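Local coordinates for MAGE domain-containing protein (Xenopus laevis, PDB 7DG2), which forms, as the MAGE-family subunit Nse3, a dimer with Nse1 that shapes the Nse4 protein within the Smc5/6 complex, at the interface of chains A and B and the interface of chains C and A. Sequence-based numbering; all coordinates share one arbitrary frame. Chains: chain A, MAGE domain-containing protein; chain B, Non-structural maintenance of chromosomes element 4; chain C, Non-structural maintenance of chromosomes element 1 homolog.

Chain A, the MAGE subunit Nse3, holds a different partner at each site: Nse4 (chain B) at contact 1 and Nse1 (chain C) at contact 2. The C-alpha centres of the two contacts lie about 27 Å apart, and they have no residue or secondary-structure element in common. Contact 1 draws on A helix 94-111, the residues just before it and the loop of A:Glu138 and A:Phe139, contact 2 on A helix 6-23 and A:Gln25 shortly beyond. Nse3 can therefore hold both partners at once, as the 1:1:1 assembly shows. Both patches are mainly apolar, without direct hydrogen bonds between chains among the residues described.

Contact 1: the interface of chains A and B. Residues chain A 92-93, 96-97, 100, 138-139; chain B 48, 51-52, 55-56.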
# COMPACT_ATOMS: atom_id res chain seq x y z
N VAL A 92 5.10 -7.20 3.22
CA VAL A 92 4.86 -7.26 4.66
C VAL A 92 5.16 -5.88 5.25
O VAL A 92 6.29 -5.39 5.13
CB VAL A 92 5.74 -8.34 5.32
CG1 VAL A 92 5.63 -8.27 6.84
CG2 VAL A 92 5.36 -9.72 4.79
N ASP A 93 4.16 -5.26 5.88
CA ASP A 93 4.31 -3.89 6.37
C ASP A 93 3.52 -3.72 7.67
O ASP A 93 3.18 -4.71 8.34
CB ASP A 93 3.87 -2.88 5.28
CG ASP A 93 2.42 -3.06 4.85
OD1 ASP A 93 1.62 -3.71 5.55
OD2 ASP A 93 2.06 -2.54 3.77
N THR A 96 0.28 -5.46 8.02
CA THR A 96 0.40 -6.86 8.38
C THR A 96 0.28 -7.03 9.89
O THR A 96 -0.50 -7.85 10.38
CB THR A 96 1.72 -7.42 7.87
OG1 THR A 96 1.85 -7.16 6.46
CG2 THR A 96 1.79 -8.92 8.11
N SER A 97 1.04 -6.25 10.65
CA SER A 97 0.98 -6.37 12.11
C SER A 97 -0.42 -6.07 12.64
O SER A 97 -0.89 -6.74 13.57
CB SER A 97 2.01 -5.43 12.74
OG SER A 97 3.31 -5.87 12.43
N GLY A 100 -2.62 -9.08 12.44
CA GLY A 100 -2.35 -10.00 13.53
C GLY A 100 -3.14 -9.63 14.78
O GLY A 100 -3.77 -10.49 15.40
N GLU A 138 4.72 -1.14 18.44
CA GLU A 138 4.23 -1.54 17.12
C GLU A 138 3.02 -0.73 16.67
O GLU A 138 2.97 -0.31 15.51
CB GLU A 138 3.87 -3.03 17.13
CG GLU A 138 3.68 -3.64 15.75
CD GLU A 138 5.00 -3.88 15.03
OE1 GLU A 138 6.07 -3.60 15.62
OE2 GLU A 138 4.97 -4.35 13.88
N PHE A 139 2.06 -0.51 17.56
CA PHE A 139 0.75 0.01 17.19
C PHE A 139 0.48 1.44 17.66
O PHE A 139 -0.52 2.03 17.24
CB PHE A 139 -0.35 -0.91 17.75
CG PHE A 139 -0.24 -2.34 17.29
CD1 PHE A 139 -0.36 -2.65 15.94
CD2 PHE A 139 -0.02 -3.37 18.19
CE1 PHE A 139 -0.25 -3.97 15.51
CE2 PHE A 139 0.07 -4.68 17.77
CZ PHE A 139 -0.05 -4.98 16.42
N THR B 48 11.48 -8.52 17.64
CA THR B 48 11.01 -7.27 17.05
C THR B 48 10.01 -7.51 15.91
O THR B 48 9.26 -6.59 15.56
CB THR B 48 12.19 -6.45 16.54
OG1 THR B 48 12.88 -7.18 15.51
CG2 THR B 48 13.16 -6.16 17.67
N TRP B 51 4.79 -9.32 15.88
CA TRP B 51 3.46 -9.02 15.37
C TRP B 51 3.39 -9.17 13.85
O TRP B 51 2.36 -9.59 13.32
CB TRP B 51 3.02 -7.62 15.80
CG TRP B 51 2.67 -7.57 17.25
CD1 TRP B 51 3.44 -7.08 18.27
CD2 TRP B 51 1.47 -8.06 17.86
NE1 TRP B 51 2.78 -7.22 19.47
CE2 TRP B 51 1.57 -7.82 19.25
CE3 TRP B 51 0.31 -8.66 17.36
CZ2 TRP B 51 0.56 -8.18 20.14
CZ3 TRP B 51 -0.70 -9.02 18.26
CH2 TRP B 51 -0.56 -8.77 19.63
N GLN B 52 4.48 -8.85 13.15
CA GLN B 52 4.53 -9.11 11.71
C GLN B 52 4.43 -10.61 11.43
O GLN B 52 3.77 -11.02 10.47
CB GLN B 52 5.82 -8.55 11.11
CG GLN B 52 5.70 -7.11 10.63
CD GLN B 52 6.95 -6.65 9.90
OE1 GLN B 52 7.82 -7.46 9.53
NE2 GLN B 52 7.06 -5.34 9.68
N GLY B 55 0.82 -11.47 11.95
CA GLY B 55 0.00 -10.92 10.89
C GLY B 55 0.17 -11.63 9.56
O GLY B 55 -0.78 -11.74 8.80
N SER B 56 1.38 -12.09 9.25
CA SER B 56 1.59 -12.82 8.01
C SER B 56 0.84 -14.14 8.01
O SER B 56 0.30 -14.56 6.98
CB SER B 56 3.08 -13.06 7.78
OG SER B 56 3.69 -11.84 7.44
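An edge-to-face aromatic pair forms the apolar centre where Nse4 helix 50-59 packs against the MAGE-domain helix 94-111 of Nse3 and the loop carrying A:Glu138 and A:Phe139. The A:Phe139 ring points its CE2/CZ edge at a face of the B:Trp51 indole, the planes 72° apart, with CE2 of A:Phe139 3.7 Å from CD2 of B:Trp51. The broad indole suits that edge, and CG anti to the carbonyl carbon (chi1 -74°) turns its face there. CG of A:Glu138 covers one face of the phenyl, 3.9 Å above the plane, while the phenyl edge meets the indole.

Beside this pair the helices come close: CA of A:Gly100 is 3.7 Å from CA of B:Gly55, since neither glycine has a side chain to separate the backbones. CG2 of A:Thr96, anti to its backbone N, lies over the B:Gly55-B:Ser56 peptide, 3.4 Å from N of B:Ser56. Obliquely across the extended B:Gln52 chain, CG1 of A:Val92 lies 3.7 Å from CD of B:Gln52.

At the polar rim, each chain satisfies its own hydroxyls. OG of A:Ser97 donates to the carboxylate OE2 of A:Glu138 (2.7 Å), on the anti lone pair, which steadies the bent glutamate. OG of B:Ser56 turns back to the carbonyl O of B:Gln52, from above its plane. A:Asp93 N-caps helix 94-111: its N gives a nearly straight bond to OG1 of A:Thr96 (3.0 Å), its OD1 weakly accepting the A:Thr96 N-H.

Contact 2: the interface of chains C and A. Residues chain C 85, 87-88, 90-91; chain A 15, 18-19, 22-23, 25.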
# COMPACT_ATOMS: atom_id res chain seq x y z
N ASN C 85 -5.96 14.67 -11.58
CA ASN C 85 -7.36 15.10 -11.72
C ASN C 85 -8.00 15.22 -10.33
O ASN C 85 -7.32 15.12 -9.30
CB ASN C 85 -8.12 14.14 -12.65
CG ASN C 85 -8.27 12.74 -12.08
OD1 ASN C 85 -8.23 12.52 -10.87
ND2 ASN C 85 -8.47 11.77 -12.97
N ILE C 87 -10.04 13.22 -8.86
CA ILE C 87 -10.07 11.96 -8.13
C ILE C 87 -8.71 11.64 -7.53
O ILE C 87 -8.62 11.19 -6.38
CB ILE C 87 -10.58 10.84 -9.06
CG1 ILE C 87 -12.01 11.15 -9.51
CG2 ILE C 87 -10.50 9.49 -8.34
CD1 ILE C 87 -12.51 10.21 -10.59
N THR C 88 -7.62 11.86 -8.27
CA THR C 88 -6.32 11.53 -7.71
C THR C 88 -6.01 12.42 -6.51
O THR C 88 -5.32 11.99 -5.57
CB THR C 88 -5.21 11.65 -8.76
OG1 THR C 88 -5.16 12.99 -9.27
CG2 THR C 88 -5.47 10.69 -9.90
N MET C 90 -7.94 13.02 -4.22
CA MET C 90 -8.57 12.42 -3.04
C MET C 90 -7.68 11.40 -2.35
O MET C 90 -8.11 10.80 -1.36
CB MET C 90 -9.91 11.79 -3.43
CG MET C 90 -10.86 12.75 -4.11
SD MET C 90 -12.28 11.82 -4.75
CE MET C 90 -13.20 13.10 -5.61
N ALA C 91 -6.45 11.18 -2.82
CA ALA C 91 -5.52 10.30 -2.12
C ALA C 91 -5.39 10.73 -0.67
O ALA C 91 -5.41 11.92 -0.36
CB ALA C 91 -4.15 10.34 -2.80
N GLU A 15 -13.17 6.43 -14.45
CA GLU A 15 -13.14 7.30 -13.27
C GLU A 15 -13.70 6.59 -12.05
O GLU A 15 -13.20 6.78 -10.93
CB GLU A 15 -13.91 8.59 -13.57
CG GLU A 15 -13.21 9.43 -14.62
CD GLU A 15 -14.08 10.53 -15.24
OE1 GLU A 15 -15.27 10.65 -14.89
OE2 GLU A 15 -13.55 11.27 -16.09
N GLN A 18 -11.05 4.29 -10.74
CA GLN A 18 -10.04 5.06 -10.01
C GLN A 18 -10.56 5.46 -8.63
O GLN A 18 -9.82 5.37 -7.64
CB GLN A 18 -9.67 6.33 -10.78
CG GLN A 18 -8.92 6.11 -12.05
CD GLN A 18 -8.55 7.44 -12.68
OE1 GLN A 18 -9.24 7.93 -13.57
NE2 GLN A 18 -7.46 8.06 -12.18
N TYR A 19 -11.81 5.91 -8.57
CA TYR A 19 -12.39 6.34 -7.30
C TYR A 19 -12.47 5.18 -6.32
O TYR A 19 -12.14 5.34 -5.14
CB TYR A 19 -13.78 6.92 -7.59
CG TYR A 19 -14.54 7.46 -6.41
CD1 TYR A 19 -14.34 8.76 -5.97
CD2 TYR A 19 -15.50 6.69 -5.78
CE1 TYR A 19 -15.07 9.26 -4.92
CE2 TYR A 19 -16.23 7.19 -4.72
CZ TYR A 19 -16.00 8.47 -4.30
OH TYR A 19 -16.72 8.99 -3.24
N ILE A 22 -8.98 4.49 -4.95
CA ILE A 22 -8.46 5.54 -4.08
C ILE A 22 -9.24 5.59 -2.77
O ILE A 22 -8.65 5.75 -1.69
CB ILE A 22 -8.47 6.89 -4.83
CG1 ILE A 22 -7.39 6.82 -5.92
CG2 ILE A 22 -8.27 8.04 -3.83
CD1 ILE A 22 -7.49 7.87 -7.00
N LYS A 23 -10.56 5.41 -2.83
CA LYS A 23 -11.35 5.38 -1.61
C LYS A 23 -11.18 4.10 -0.80
O LYS A 23 -11.70 4.03 0.31
CB LYS A 23 -12.84 5.61 -1.94
CG LYS A 23 -13.10 7.03 -2.44
CD LYS A 23 -12.74 8.08 -1.36
CE LYS A 23 -13.21 9.47 -1.73
NZ LYS A 23 -12.92 10.45 -0.62
N GLN A 25 -8.14 3.15 0.08
CA GLN A 25 -6.76 3.21 0.58
C GLN A 25 -6.66 2.95 2.07
O GLN A 25 -5.65 2.39 2.53
CB GLN A 25 -6.11 4.55 0.25
CG GLN A 25 -5.65 4.67 -1.21
CD GLN A 25 -5.05 6.03 -1.50
OE1 GLN A 25 -5.34 7.01 -0.81
NE2 GLN A 25 -4.21 6.11 -2.54
O HOH W 1 -10.15 10.19 0.13
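Apolar packing carries most of this Nse1-Nse3 contact, in which a short Nse1 turn lies along the first helix of the MAGE protein. The branched C:Ile87 splits its contacts: its side chain crosses that of A:Glu15 at about a right angle, CD1 lying 3.7 Å from the aliphatic CB of A:Glu15, while CG2, anti to the backbone N, meets CD1 of A:Ile22 at 3.7 Å. A:Ile22 divides likewise, its extended CG1 arm carrying CD1 toward C:Ile87 and its CG2 lying under the C:Met90 backbone. The long, unbranched C:Met90, extended beyond CG, crosses A:Tyr19 obliquely and sets its polarisable SD 3.8 Å from ring atom CE1 of A:Tyr19. A:Lys23, bent at chi2 (-62°), lays CG over the centre of one A:Tyr19 face and brings CE near the same sulfur.

Polar contact across the chains runs through a water, 2.9 Å from the side-chain amine NZ of A:Lys23 and 2.6 Å from the carbonyl O of C:Met90. The amides of C:Asn85 and A:Gln18 meet tip to tip without bonding, their planes 48° apart.

Hydrogen bonds inside Nse1 fix the turn. The side-chain OD1 of C:Asn85 accepts from N of C:Thr88 (2.8 Å), nearly along the C=O axis, and from N of C:Ile87, above the carbonyl plane. In return, OG1 of C:Thr88 receives the nearly straight bond from N of C:Asn85 (3.0 Å, 176°). These bonds probably hold C:Ile87 in position, and with it the start of the 3-10 helix that carries C:Met90.

In the fold, the turn enters 3-10 helix 88-90, between strand 75-81 and helix 96-111 of Nse1, and faces the C-terminal half of A helix 6-23.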